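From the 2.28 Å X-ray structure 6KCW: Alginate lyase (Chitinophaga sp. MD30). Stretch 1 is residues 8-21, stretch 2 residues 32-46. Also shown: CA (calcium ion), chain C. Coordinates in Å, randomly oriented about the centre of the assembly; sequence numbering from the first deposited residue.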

# COMPACT_ATOMS: atom_id res chain seq x y z
N ILE A 8 0.91 13.86 7.80
CA ILE A 8 2.31 14.04 7.47
C ILE A 8 2.36 14.53 6.03
O ILE A 8 1.99 13.79 5.11
CB ILE A 8 3.12 12.73 7.64
CG1 ILE A 8 2.77 12.03 8.96
CG2 ILE A 8 4.62 13.03 7.60
CD1 ILE A 8 3.30 10.60 9.10
N ASN A 9 2.80 15.77 5.83
CA ASN A 9 2.99 16.29 4.49
C ASN A 9 4.44 16.65 4.22
O ASN A 9 4.74 17.18 3.14
CB ASN A 9 2.11 17.53 4.25
CG ASN A 9 2.31 18.60 5.30
OD1 ASN A 9 3.29 18.57 6.07
ND2 ASN A 9 1.39 19.55 5.36
N TRP A 10 5.33 16.41 5.17
CA TRP A 10 6.77 16.53 4.95
C TRP A 10 7.17 17.94 4.52
O TRP A 10 8.22 18.14 3.92
CB TRP A 10 7.25 15.49 3.93
CG TRP A 10 7.03 14.09 4.40
CD1 TRP A 10 7.81 13.40 5.29
CD2 TRP A 10 5.97 13.20 4.03
NE1 TRP A 10 7.30 12.14 5.49
CE2 TRP A 10 6.17 11.99 4.73
CE3 TRP A 10 4.86 13.30 3.17
CZ2 TRP A 10 5.31 10.90 4.61
CZ3 TRP A 10 4.01 12.21 3.05
CH2 TRP A 10 4.24 11.03 3.77
N ASN A 11 6.33 18.94 4.84
CA ASN A 11 6.61 20.31 4.43
C ASN A 11 7.56 21.03 5.38
O ASN A 11 8.17 22.03 4.99
CB ASN A 11 5.31 21.07 4.29
CG ASN A 11 4.56 20.68 3.06
OD1 ASN A 11 5.05 19.88 2.28
ND2 ASN A 11 3.36 21.23 2.88
N ASN A 12 7.67 20.55 6.61
CA ASN A 12 8.65 21.03 7.57
C ASN A 12 10.03 20.41 7.35
O ASN A 12 10.94 20.69 8.14
CB ASN A 12 8.18 20.72 8.98
CG ASN A 12 7.94 19.22 9.21
OD1 ASN A 12 7.36 18.52 8.36
ND2 ASN A 12 8.39 18.73 10.36
N TYR A 13 10.21 19.58 6.33
CA TYR A 13 11.47 18.90 6.12
C TYR A 13 12.29 19.61 5.06
O TYR A 13 11.75 20.16 4.09
CB TYR A 13 11.29 17.44 5.71
CG TYR A 13 11.08 16.57 6.90
CD1 TYR A 13 12.16 16.13 7.66
CD2 TYR A 13 9.80 16.21 7.30
CE1 TYR A 13 11.98 15.34 8.78
CE2 TYR A 13 9.59 15.44 8.41
CZ TYR A 13 10.69 15.00 9.15
OH TYR A 13 10.47 14.23 10.26
N ALA A 14 13.60 19.59 5.27
CA ALA A 14 14.58 19.94 4.26
C ALA A 14 14.60 18.91 3.15
O ALA A 14 14.45 17.70 3.38
CB ALA A 14 15.97 20.02 4.89
N THR A 15 14.84 19.38 1.92
CA THR A 15 15.32 18.46 0.91
C THR A 15 16.57 17.75 1.43
O THR A 15 17.45 18.37 2.04
CB THR A 15 15.61 19.19 -0.41
OG1 THR A 15 14.40 19.70 -0.94
CG2 THR A 15 16.22 18.24 -1.42
N GLY A 16 16.63 16.44 1.24
CA GLY A 16 17.71 15.66 1.79
C GLY A 16 17.20 14.40 2.47
O GLY A 16 16.01 14.22 2.70
N ALA A 17 18.16 13.54 2.82
CA ALA A 17 17.86 12.20 3.29
C ALA A 17 16.90 12.23 4.47
O ALA A 17 16.94 13.13 5.32
CB ALA A 17 19.15 11.47 3.68
N TYR A 18 16.03 11.23 4.50
CA TYR A 18 15.02 11.03 5.54
C TYR A 18 15.44 9.78 6.30
O TYR A 18 15.50 8.69 5.73
CB TYR A 18 13.65 10.89 4.88
CG TYR A 18 12.43 10.83 5.78
CD1 TYR A 18 11.92 11.98 6.37
CD2 TYR A 18 11.75 9.63 5.98
CE1 TYR A 18 10.78 11.93 7.17
CE2 TYR A 18 10.62 9.56 6.77
CZ TYR A 18 10.13 10.72 7.36
OH TYR A 18 9.00 10.65 8.16
N SER A 19 15.77 9.96 7.58
CA SER A 19 16.38 8.89 8.34
C SER A 19 15.32 7.97 8.92
O SER A 19 14.12 8.23 8.84
CB SER A 19 17.25 9.46 9.45
OG SER A 19 16.44 9.94 10.50
N SER A 20 15.78 6.86 9.53
CA SER A 20 14.85 6.01 10.28
C SER A 20 14.22 6.79 11.42
O SER A 20 13.00 6.71 11.63
CB SER A 20 15.56 4.76 10.81
OG SER A 20 16.90 4.66 10.35
N GLY A 21 15.03 7.54 12.17
CA GLY A 21 14.50 8.30 13.29
C GLY A 21 13.42 9.29 12.89
O GLY A 21 12.44 9.48 13.62
N GLY A 32 11.07 -1.23 9.49
CA GLY A 32 11.79 -1.82 8.38
C GLY A 32 12.58 -0.80 7.58
O GLY A 32 13.16 -1.12 6.54
N TRP A 33 12.62 0.43 8.09
CA TRP A 33 13.06 1.56 7.30
C TRP A 33 14.52 1.44 6.90
O TRP A 33 15.38 1.04 7.69
CB TRP A 33 12.83 2.86 8.07
CG TRP A 33 12.49 3.97 7.18
CD1 TRP A 33 13.36 4.77 6.51
CD2 TRP A 33 11.18 4.43 6.85
NE1 TRP A 33 12.67 5.72 5.78
CE2 TRP A 33 11.33 5.52 5.97
CE3 TRP A 33 9.89 4.03 7.21
CZ2 TRP A 33 10.23 6.21 5.44
CZ3 TRP A 33 8.80 4.72 6.68
CH2 TRP A 33 8.99 5.80 5.81
N ASN A 34 14.80 1.83 5.65
CA ASN A 34 16.13 1.82 5.06
C ASN A 34 16.37 3.25 4.59
O ASN A 34 15.99 3.60 3.46
CB ASN A 34 16.20 0.81 3.93
CG ASN A 34 17.59 0.63 3.38
OD1 ASN A 34 18.38 1.57 3.33
ND2 ASN A 34 17.89 -0.59 2.95
N GLN A 35 16.99 4.07 5.44
CA GLN A 35 17.17 5.49 5.15
C GLN A 35 17.90 5.73 3.84
O GLN A 35 17.92 6.87 3.36
CB GLN A 35 17.91 6.20 6.29
CG GLN A 35 18.63 5.29 7.24
CD GLN A 35 19.45 6.05 8.26
OE1 GLN A 35 19.89 7.18 8.01
NE2 GLN A 35 19.68 5.44 9.42
N SER A 36 18.49 4.69 3.26
CA SER A 36 19.15 4.80 1.97
C SER A 36 18.16 4.96 0.82
O SER A 36 18.56 5.35 -0.28
CB SER A 36 20.03 3.56 1.75
OG SER A 36 20.84 3.67 0.60
N ARG A 37 16.87 4.67 1.06
CA ARG A 37 15.84 4.80 0.03
C ARG A 37 14.77 5.84 0.36
O ARG A 37 13.81 5.98 -0.40
CB ARG A 37 15.15 3.45 -0.23
CG ARG A 37 15.98 2.22 0.05
CD ARG A 37 16.54 1.67 -1.24
NE ARG A 37 17.64 0.77 -0.97
CZ ARG A 37 17.49 -0.49 -0.62
NH1 ARG A 37 16.28 -1.02 -0.47
NH2 ARG A 37 18.55 -1.26 -0.38
N SER A 38 14.89 6.56 1.48
CA SER A 38 13.92 7.59 1.83
C SER A 38 14.61 8.94 1.84
O SER A 38 15.64 9.12 2.51
CB SER A 38 13.26 7.31 3.17
OG SER A 38 14.23 7.00 4.15
N TYR A 39 14.04 9.88 1.10
CA TYR A 39 14.66 11.16 0.80
C TYR A 39 13.54 12.17 0.62
O TYR A 39 12.58 11.90 -0.12
CB TYR A 39 15.52 11.04 -0.46
CG TYR A 39 16.22 12.31 -0.90
CD1 TYR A 39 15.58 13.21 -1.76
CD2 TYR A 39 17.51 12.60 -0.49
CE1 TYR A 39 16.22 14.38 -2.18
CE2 TYR A 39 18.16 13.76 -0.90
CZ TYR A 39 17.50 14.65 -1.74
OH TYR A 39 18.13 15.80 -2.15
N ILE A 40 13.63 13.30 1.32
CA ILE A 40 12.68 14.39 1.10
C ILE A 40 13.14 15.17 -0.13
O ILE A 40 14.22 15.76 -0.14
CB ILE A 40 12.57 15.31 2.33
CG1 ILE A 40 12.14 14.54 3.56
CG2 ILE A 40 11.51 16.39 2.08
CD1 ILE A 40 10.68 14.06 3.47
N SER A 41 12.32 15.16 -1.16
CA SER A 41 12.58 15.89 -2.39
C SER A 41 11.48 16.95 -2.54
O SER A 41 10.35 16.64 -2.93
CB SER A 41 12.61 14.92 -3.58
OG SER A 41 12.70 15.62 -4.81
N ASP A 42 11.82 18.20 -2.21
CA ASP A 42 10.91 19.34 -2.39
C ASP A 42 9.60 19.16 -1.64
O ASP A 42 8.51 19.30 -2.20
CB ASP A 42 10.65 19.60 -3.88
CG ASP A 42 11.30 20.88 -4.38
OD1 ASP A 42 12.21 21.40 -3.70
OD2 ASP A 42 10.89 21.37 -5.45
N GLY A 43 9.70 18.84 -0.35
CA GLY A 43 8.51 18.74 0.47
C GLY A 43 7.71 17.46 0.30
O GLY A 43 6.65 17.35 0.92
N THR A 44 8.17 16.50 -0.50
CA THR A 44 7.54 15.19 -0.61
C THR A 44 8.53 14.11 -0.22
O THR A 44 9.73 14.35 -0.11
CB THR A 44 7.03 14.91 -2.04
OG1 THR A 44 8.12 14.49 -2.86
CG2 THR A 44 6.40 16.16 -2.64
N LEU A 45 8.00 12.91 -0.01
CA LEU A 45 8.82 11.76 0.34
C LEU A 45 9.12 10.95 -0.91
O LEU A 45 8.21 10.38 -1.52
CB LEU A 45 8.12 10.90 1.40
CG LEU A 45 8.71 9.54 1.77
CD1 LEU A 45 10.22 9.60 2.03
CD2 LEU A 45 7.97 9.01 2.98
N ARG A 46 10.39 10.90 -1.29
CA ARG A 46 10.83 10.07 -2.41
C ARG A 46 11.37 8.76 -1.88
O ARG A 46 12.27 8.74 -1.03
CB ARG A 46 11.91 10.78 -3.23
CG ARG A 46 12.29 10.03 -4.49
CD ARG A 46 13.54 10.67 -5.09
NE ARG A 46 14.71 10.42 -4.26
CZ ARG A 46 15.86 11.09 -4.36
NH1 ARG A 46 15.98 12.08 -5.25
NH2 ARG A 46 16.88 10.78 -3.57
CA CA C . 4.46 18.08 1.14
O HOH W 1 4.80 19.85 0.01
O HOH W 2 1.98 19.01 1.43

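The two stretches are joined by a short antiparallel strand pairing, an apolar cluster of aromatic and aliphatic side chains, and a shared calcium site, with 879 Å² buried between them, both sides summed. In the pairing, Gly-16 N donates to Ile-40 O and Ile-40 N to Gly-16 O, both at 2.9 Å, and Tyr-18 N reaches Ser-38 O at 2.9 Å. The same residue's carbonyl is also used: Ser-38 OG donates to Tyr-18 O at 2.6 Å while accepting from Trp-33 NE1, likewise at 2.6 Å, so this small buried hydroxyl links three residues.

Gly-16 suits its place because its backbone angles, 134/170, would jam a CB against the preceding carbonyl. Gly-16 N lies over one face of the Tyr-39 ring. Beyond it, Thr-15 OG1 accepts from Asp-42 N at 3.2 Å, tying down the type I' turn from Ser-41 to Thr-44.

Ile-40, buried and carrying the largest covered area, packs its CD1 against Trp-10 CD1 at 3.5 Å and Tyr-18 CD1 at 3.8 Å, while its CG1 lies 3.7 Å from Tyr-13 CB. Leu-45 extends this apolar cluster: its CB sits over the face of the Trp-10 six-membered ring, 4.1 Å from the centroid, and its CD2 approaches Trp-10 CZ2 at 3.6 Å. Tyr-18 CE2 meets Trp-33 CZ2 at 3.6 Å, with the two ring planes inclined at 58°.

At the turn, calcium draws together oxygens that would otherwise repel: Asn-9 O and Asn-11 OD1 each bind it at 2.2 Å and Gly-43 O at 2.3 Å, with two waters and ligands from elsewhere in the structure. Gly-43 has positive phi, which favours glycine, and an ideal CB here would lie 3.3 Å from Asn-11 OD1.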